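Local atomic coordinates of hypothetical protein Atu1826 (Agrobacterium tumefaciens, PDB entry 2I3D), a protein that is of unknown function but is a putative alpha/beta hydrolase, probably related to X-Pro dipeptidyl-peptidases of the S15 family. Residues Val26-Asn29 with Arg34-Gly37; Phe87-Ile90 with Glu96-His99; Ser105-Ala110 with Met137-Arg142. All coordinates share one frame; numbering follows the deposited sequence.

Interaction 1 (Val26-Asn29 with Arg34-Gly37); sequences VIFN and RLEG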
# COMPACT_ATOMS: atom_id res chain seq x y z
N VAL B 26 -0.31 -16.24 -11.64
CA VAL B 26 -0.40 -16.47 -13.10
C VAL B 26 0.53 -15.52 -13.85
O VAL B 26 0.92 -14.45 -13.35
CB VAL B 26 -1.85 -16.31 -13.65
CG1 VAL B 26 -2.76 -17.36 -13.06
CG2 VAL B 26 -2.41 -14.85 -13.44
N ILE B 27 0.96 -15.98 -15.03
CA ILE B 27 1.69 -15.16 -15.99
C ILE B 27 0.92 -15.29 -17.28
O ILE B 27 0.52 -16.41 -17.67
CB ILE B 27 3.17 -15.65 -16.19
CG1 ILE B 27 4.06 -15.25 -15.00
CG2 ILE B 27 3.75 -15.09 -17.48
CD1 ILE B 27 5.46 -15.89 -15.02
N PHE B 28 0.64 -14.17 -17.93
CA PHE B 28 -0.01 -14.23 -19.25
C PHE B 28 0.66 -13.20 -20.16
O PHE B 28 1.50 -12.41 -19.71
CB PHE B 28 -1.53 -14.01 -19.15
CG PHE B 28 -1.93 -12.72 -18.47
CD1 PHE B 28 -2.20 -11.58 -19.22
CD2 PHE B 28 -2.02 -12.66 -17.06
CE1 PHE B 28 -2.59 -10.36 -18.58
CE2 PHE B 28 -2.37 -11.47 -16.42
CZ PHE B 28 -2.65 -10.33 -17.17
N ASN B 29 0.33 -13.23 -21.44
CA ASN B 29 1.02 -12.40 -22.40
C ASN B 29 0.31 -11.10 -22.63
O ASN B 29 -0.89 -11.09 -22.90
CB ASN B 29 1.20 -13.14 -23.74
CG ASN B 29 2.19 -14.29 -23.63
OD1 ASN B 29 3.15 -14.26 -22.83
ND2 ASN B 29 1.96 -15.32 -24.44
N ARG B 34 5.49 -10.48 -20.87
CA ARG B 34 4.85 -11.17 -19.75
C ARG B 34 4.15 -10.17 -18.83
O ARG B 34 4.75 -9.12 -18.51
CB ARG B 34 5.91 -11.92 -18.92
CG ARG B 34 6.40 -13.25 -19.55
CD ARG B 34 7.24 -14.07 -18.56
NE ARG B 34 7.57 -15.39 -19.10
CZ ARG B 34 8.47 -16.22 -18.57
NH1 ARG B 34 9.14 -15.89 -17.47
NH2 ARG B 34 8.70 -17.39 -19.16
N LEU B 35 2.94 -10.51 -18.39
CA LEU B 35 2.22 -9.78 -17.35
C LEU B 35 1.97 -10.75 -16.20
O LEU B 35 1.47 -11.89 -16.41
CB LEU B 35 0.88 -9.18 -17.84
CG LEU B 35 0.98 -8.07 -18.90
CD1 LEU B 35 -0.40 -7.85 -19.58
CD2 LEU B 35 1.52 -6.78 -18.24
N GLU B 36 2.33 -10.30 -15.00
CA GLU B 36 2.17 -11.03 -13.77
C GLU B 36 0.79 -10.73 -13.16
O GLU B 36 0.38 -9.57 -13.07
CB GLU B 36 3.30 -10.58 -12.82
CG GLU B 36 3.23 -11.12 -11.46
CD GLU B 36 4.30 -10.57 -10.54
OE1 GLU B 36 4.75 -9.38 -10.63
OE2 GLU B 36 4.69 -11.38 -9.69
N GLY B 37 0.07 -11.77 -12.72
CA GLY B 37 -1.27 -11.57 -12.12
C GLY B 37 -1.56 -12.50 -10.95
O GLY B 37 -0.73 -13.38 -10.62
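F28 and L35 face each other on the buried side of an antiparallel hairpin, formed by strands 25-30 and 33-40 at the edge of the central sheet. Their pairing is close: CB of L35 stands over one face of the F28 ring, 3.9 Å from its centroid and 21° off the ring normal, a CH-pi contact offset toward the rim. CD1 of the leucine reaches the same rim at CE1 of F28, 3.5 Å away. The ring can lie back over the partner strand because its CG sits between the backbone N and the carbonyl carbon (chi1 56°), a rotation that swings its end nearer to L35. CG2 of V26 rests 3.5 Å from the carbonyl carbon of G37. Helix 101-117 covers this face, with W113 stacked on F28.

The other face is looser. There I27 and R34 lie exposed; in the conformers given, CG2 of I27 lies 3.8 Å from CD of R34, and both side chains also adopt a second position. E36 is the exception on that face, being buried, and its OE1 accepts hydrogen bonds from the backbone N of R92 and from ND2 of N86.

Four backbone bonds join the strands, two between V26 and G37 and two between F28 and L35. The shortest, 2.7 Å, runs from N of L35 to O of F28, and all four are nearly straight, with N-H...O angles of 165° or more. Straight N-H bonds therefore fix the register, while the apolar cover on one face and the thin aliphatic contact on the other imply that burial is gained chiefly on the helix side.

Interaction 2 (Phe87-Ile90 with Glu96-His99); sequences FRSI and EFDH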
# COMPACT_ATOMS: atom_id res chain seq x y z
N PHE B 87 0.79 -3.82 -14.01
CA PHE B 87 1.01 -3.19 -15.33
C PHE B 87 2.43 -3.46 -15.81
O PHE B 87 3.33 -3.75 -15.00
CB PHE B 87 0.77 -1.68 -15.31
CG PHE B 87 -0.69 -1.30 -15.25
CD1 PHE B 87 -1.61 -1.75 -16.22
CD2 PHE B 87 -1.14 -0.44 -14.23
CE1 PHE B 87 -2.98 -1.37 -16.14
CE2 PHE B 87 -2.49 -0.03 -14.15
CZ PHE B 87 -3.42 -0.51 -15.09
N ARG B 88 2.65 -3.35 -17.13
CA ARG B 88 4.04 -3.41 -17.68
C ARG B 88 5.01 -2.61 -16.83
O ARG B 88 4.69 -1.46 -16.41
CB ARG B 88 4.08 -2.87 -19.12
CG ARG B 88 3.68 -1.40 -19.27
CD ARG B 88 3.52 -1.00 -20.76
NE ARG B 88 2.53 -1.83 -21.44
CZ ARG B 88 2.45 -1.93 -22.77
NH1 ARG B 88 3.28 -1.22 -23.53
NH2 ARG B 88 1.53 -2.72 -23.33
N SER B 89 6.18 -3.22 -16.59
CA SER B 89 7.34 -2.66 -15.83
C SER B 89 7.23 -2.88 -14.33
O SER B 89 8.23 -2.73 -13.64
CB SER B 89 7.58 -1.18 -16.10
OG SER B 89 6.79 -0.36 -15.22
N ILE B 90 6.02 -3.19 -13.82
CA ILE B 90 5.80 -3.36 -12.37
C ILE B 90 6.00 -4.85 -11.95
O ILE B 90 5.49 -5.78 -12.59
CB ILE B 90 4.35 -2.89 -12.02
CG1 ILE B 90 4.01 -1.49 -12.62
CG2 ILE B 90 4.06 -3.03 -10.50
CD1 ILE B 90 4.88 -0.34 -12.14
N GLU B 96 8.21 -1.29 -20.39
CA GLU B 96 8.43 0.04 -19.84
C GLU B 96 7.08 0.69 -19.57
O GLU B 96 6.19 0.64 -20.42
CB GLU B 96 9.18 0.92 -20.86
CG GLU B 96 10.66 0.60 -21.04
CD GLU B 96 11.45 1.82 -21.53
OE1 GLU B 96 10.92 2.55 -22.39
OE2 GLU B 96 12.58 2.06 -21.05
N PHE B 97 6.97 1.37 -18.44
CA PHE B 97 5.74 2.08 -18.17
C PHE B 97 5.59 3.23 -19.17
O PHE B 97 6.59 3.78 -19.64
CB PHE B 97 5.73 2.55 -16.72
CG PHE B 97 4.34 2.74 -16.14
CD1 PHE B 97 3.65 1.66 -15.53
CD2 PHE B 97 3.74 4.00 -16.19
CE1 PHE B 97 2.36 1.86 -14.98
CE2 PHE B 97 2.50 4.21 -15.67
CZ PHE B 97 1.80 3.15 -15.05
N ASP B 98 4.37 3.52 -19.58
CA ASP B 98 4.15 4.67 -20.43
C ASP B 98 2.94 5.47 -19.94
O ASP B 98 2.35 5.12 -18.91
CB ASP B 98 4.07 4.27 -21.91
CG ASP B 98 2.84 3.46 -22.26
OD1 ASP B 98 1.73 3.80 -21.81
OD2 ASP B 98 2.97 2.48 -23.02
N HIS B 99 2.64 6.56 -20.61
CA HIS B 99 1.71 7.53 -20.04
C HIS B 99 0.34 6.93 -19.83
O HIS B 99 -0.40 7.40 -18.96
CB HIS B 99 1.60 8.78 -20.91
CG HIS B 99 0.54 9.74 -20.43
ND1 HIS B 99 -0.75 9.73 -20.92
CD2 HIS B 99 0.58 10.69 -19.47
CE1 HIS B 99 -1.46 10.65 -20.28
NE2 HIS B 99 -0.67 11.25 -19.40
O HOH W 1 5.27 0.85 -22.98
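R88 and F97 carry this contact between two irregular segments of the loop joining strand 81-85 to helix 101-117. R88 has CG between its backbone N and carbonyl carbon (chi1 62°), and its chain bends again at chi3. Its CD thereby passes 3.2 Å from O of E96, and the guanidinium crosses the D98 carboxylate at a slant, with OD2 well out of its plane. The ion pair there is long, 3.7 Å from NH1 of R88 to OD2 of D98, with the planes 56° apart and no N-H aimed at the oxygen. A water makes the actual link: it accepts from NH1 in the guanidinium plane and donates to OD2 of D98 and O of E96. The stronger partner of R88 is D106, bridged through NH2, while OD1 of D98 takes the backbone N-H groups of G100 and G102.

F97 holds CG anti to its backbone N (chi1 -154°), which lays the ring beside the type II turn F87-I90. Its edge meets O of R88, 3.4 Å from CD1, and CE1 lies 3.9 Å from CB of F87. The hydroxyl of S89 donates to O of R88 on a lone pair (2.7 Å) and packs against CB of F97.

With no direct hydrogen bond between the segments, their polar association depends on the shared water and on charge attraction; outside bonds to D106 and the glycines probably limit how far the charged groups shift.

Interaction 3 (Ser105-Ala110 with Met137-Arg142); sequences SDAASA and MQLLMR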
# COMPACT_ATOMS: atom_id res chain seq x y z
N SER B 105 -3.71 -1.17 -22.96
CA SER B 105 -3.53 -2.40 -23.73
C SER B 105 -3.32 -3.60 -22.83
O SER B 105 -3.91 -4.66 -23.08
CB SER B 105 -2.38 -2.26 -24.73
OG SER B 105 -2.82 -1.29 -25.68
N ASP B 106 -2.53 -3.41 -21.76
CA ASP B 106 -2.34 -4.46 -20.76
C ASP B 106 -3.67 -4.92 -20.16
O ASP B 106 -3.93 -6.11 -20.04
CB ASP B 106 -1.45 -3.98 -19.61
CG ASP B 106 -0.01 -3.71 -20.05
OD1 ASP B 106 0.36 -4.21 -21.15
OD2 ASP B 106 0.73 -2.99 -19.30
N ALA B 107 -4.51 -3.95 -19.75
CA ALA B 107 -5.81 -4.28 -19.14
C ALA B 107 -6.74 -5.02 -20.13
O ALA B 107 -7.44 -5.95 -19.76
CB ALA B 107 -6.49 -2.96 -18.62
N ALA B 108 -6.75 -4.59 -21.39
CA ALA B 108 -7.51 -5.30 -22.42
C ALA B 108 -7.02 -6.74 -22.61
O ALA B 108 -7.84 -7.65 -22.71
CB ALA B 108 -7.42 -4.52 -23.74
N SER B 109 -5.69 -6.93 -22.61
CA SER B 109 -5.10 -8.27 -22.71
C SER B 109 -5.46 -9.12 -21.52
O SER B 109 -5.73 -10.33 -21.65
CB SER B 109 -3.58 -8.22 -22.81
OG SER B 109 -3.18 -7.81 -24.10
N ALA B 110 -5.44 -8.49 -20.35
CA ALA B 110 -5.84 -9.18 -19.12
C ALA B 110 -7.28 -9.66 -19.16
O ALA B 110 -7.57 -10.82 -18.87
CB ALA B 110 -5.62 -8.26 -17.87
N MSE B 137 -11.71 3.21 -16.50
CA MSE B 137 -12.83 3.87 -17.19
C MSE B 137 -12.61 3.87 -18.72
O MSE B 137 -13.58 3.85 -19.48
CB MSE B 137 -13.16 5.24 -16.60
CG MSE B 137 -13.59 5.13 -15.12
SE MSE B 137 -14.42 6.70 -14.37
CE MSE B 137 -16.24 6.40 -15.06
N GLN B 138 -11.34 3.88 -19.15
CA GLN B 138 -11.06 3.77 -20.57
C GLN B 138 -11.44 2.35 -21.04
O GLN B 138 -12.00 2.15 -22.13
CB GLN B 138 -9.58 4.03 -20.84
CG GLN B 138 -9.20 5.50 -20.66
CD GLN B 138 -7.71 5.71 -20.94
OE1 GLN B 138 -7.26 5.63 -22.10
NE2 GLN B 138 -6.93 5.93 -19.86
N LEU B 139 -11.16 1.34 -20.21
CA LEU B 139 -11.50 -0.03 -20.62
C LEU B 139 -13.04 -0.17 -20.70
O LEU B 139 -13.59 -0.76 -21.64
CB LEU B 139 -10.91 -1.03 -19.64
CG LEU B 139 -11.12 -2.51 -19.99
CD1 LEU B 139 -10.32 -2.88 -21.26
CD2 LEU B 139 -10.71 -3.38 -18.79
N LEU B 140 -13.73 0.40 -19.70
CA LEU B 140 -15.19 0.45 -19.67
C LEU B 140 -15.75 1.01 -20.97
O LEU B 140 -16.66 0.43 -21.58
CB LEU B 140 -15.59 1.37 -18.50
CG LEU B 140 -17.07 1.79 -18.38
CD1 LEU B 140 -17.87 0.60 -17.93
CD2 LEU B 140 -17.25 2.92 -17.41
N MSE B 141 -15.20 2.13 -21.40
CA MSE B 141 -15.66 2.78 -22.63
C MSE B 141 -15.54 1.86 -23.85
O MSE B 141 -16.41 1.88 -24.72
CB MSE B 141 -14.88 4.10 -22.81
CG MSE B 141 -15.52 5.12 -23.73
SE MSE B 141 -17.27 5.74 -23.07
CE MSE B 141 -17.79 6.37 -24.85
N ARG B 142 -14.49 1.02 -23.89
CA ARG B 142 -14.21 0.14 -25.04
C ARG B 142 -14.92 -1.20 -25.04
O ARG B 142 -15.00 -1.88 -26.07
CB ARG B 142 -12.72 -0.17 -25.08
CG ARG B 142 -11.86 1.03 -25.22
CD ARG B 142 -10.54 0.66 -25.82
NE ARG B 142 -10.02 1.77 -26.60
CZ ARG B 142 -8.78 1.84 -27.06
NH1 ARG B 142 -7.93 0.84 -26.82
NH2 ARG B 142 -8.39 2.90 -27.76
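Two helices on one side of the central sheet, 101-117 and 131-142, meet here in the layered alpha/beta architecture expected of an alpha/beta hydrolase. The meeting is small, burying 105 Å² in all, and it depends on one leucine of the second helix set against two consecutive alanines of the first. L139 points toward helix 101-117. Its CG lies anti to the backbone N (chi1 -177°), which carries the branched end to the surface of the first helix. CD1 approaches A108 at the backbone and not just at the methyl: it is 3.9 Å from CA of A108 and 4.2 Å from its CB. CD2, the other branch, faces A107, with CB of that residue 4.2 Å away, so that each alanine receives one methyl of the leucine.

The segments lie on successive helices of the chain, separated by strand 124-129, which ends just before helix 131-142. The sharp strand-to-helix turn there carries a GxSxG pattern with S130, consistent with the nucleophile elbow of this fold. L139 lies more than two turns further along the helix that follows. Small side chains at A107 and A108 let the helices come near, the CA atoms of A108 and L139 being 6.9 Å apart. All the contacts across the interface are apolar, without a hydrogen bond between the segments.

Other residues widen the interface and bind each helix to the sheet. L104, one turn before A108, also touches L139, along with Q138 and R142. Toward the sheet, A110 packs on L83 and F85 of strand 81-85, whereas L140 reaches I146 and F149 of strand 146-152.

Overall arrangement
From the N terminus, interaction 1 closes first, bringing strand 33-40 back along strand 25-30 through a tight connection at P31 and A32. Interaction 2 follows, closing a five-residue excursion within the loop after strand 81-85. Interaction 3 comes last and spans the longest separation, 26 residues, including strand 124-129. The three are in series: none encloses or crosses another. They nevertheless meet in space, and helix 101-117 is common ground. CE1 of F28 packs 3.5 Å from CA of A110, and NH2 of R88 forms a 2.9 Å salt bridge with OD1 of D106. L35 touches both D106 and R88, so sheet edge, loop and helix join, and interaction 3 extends the connection to helix 131-142.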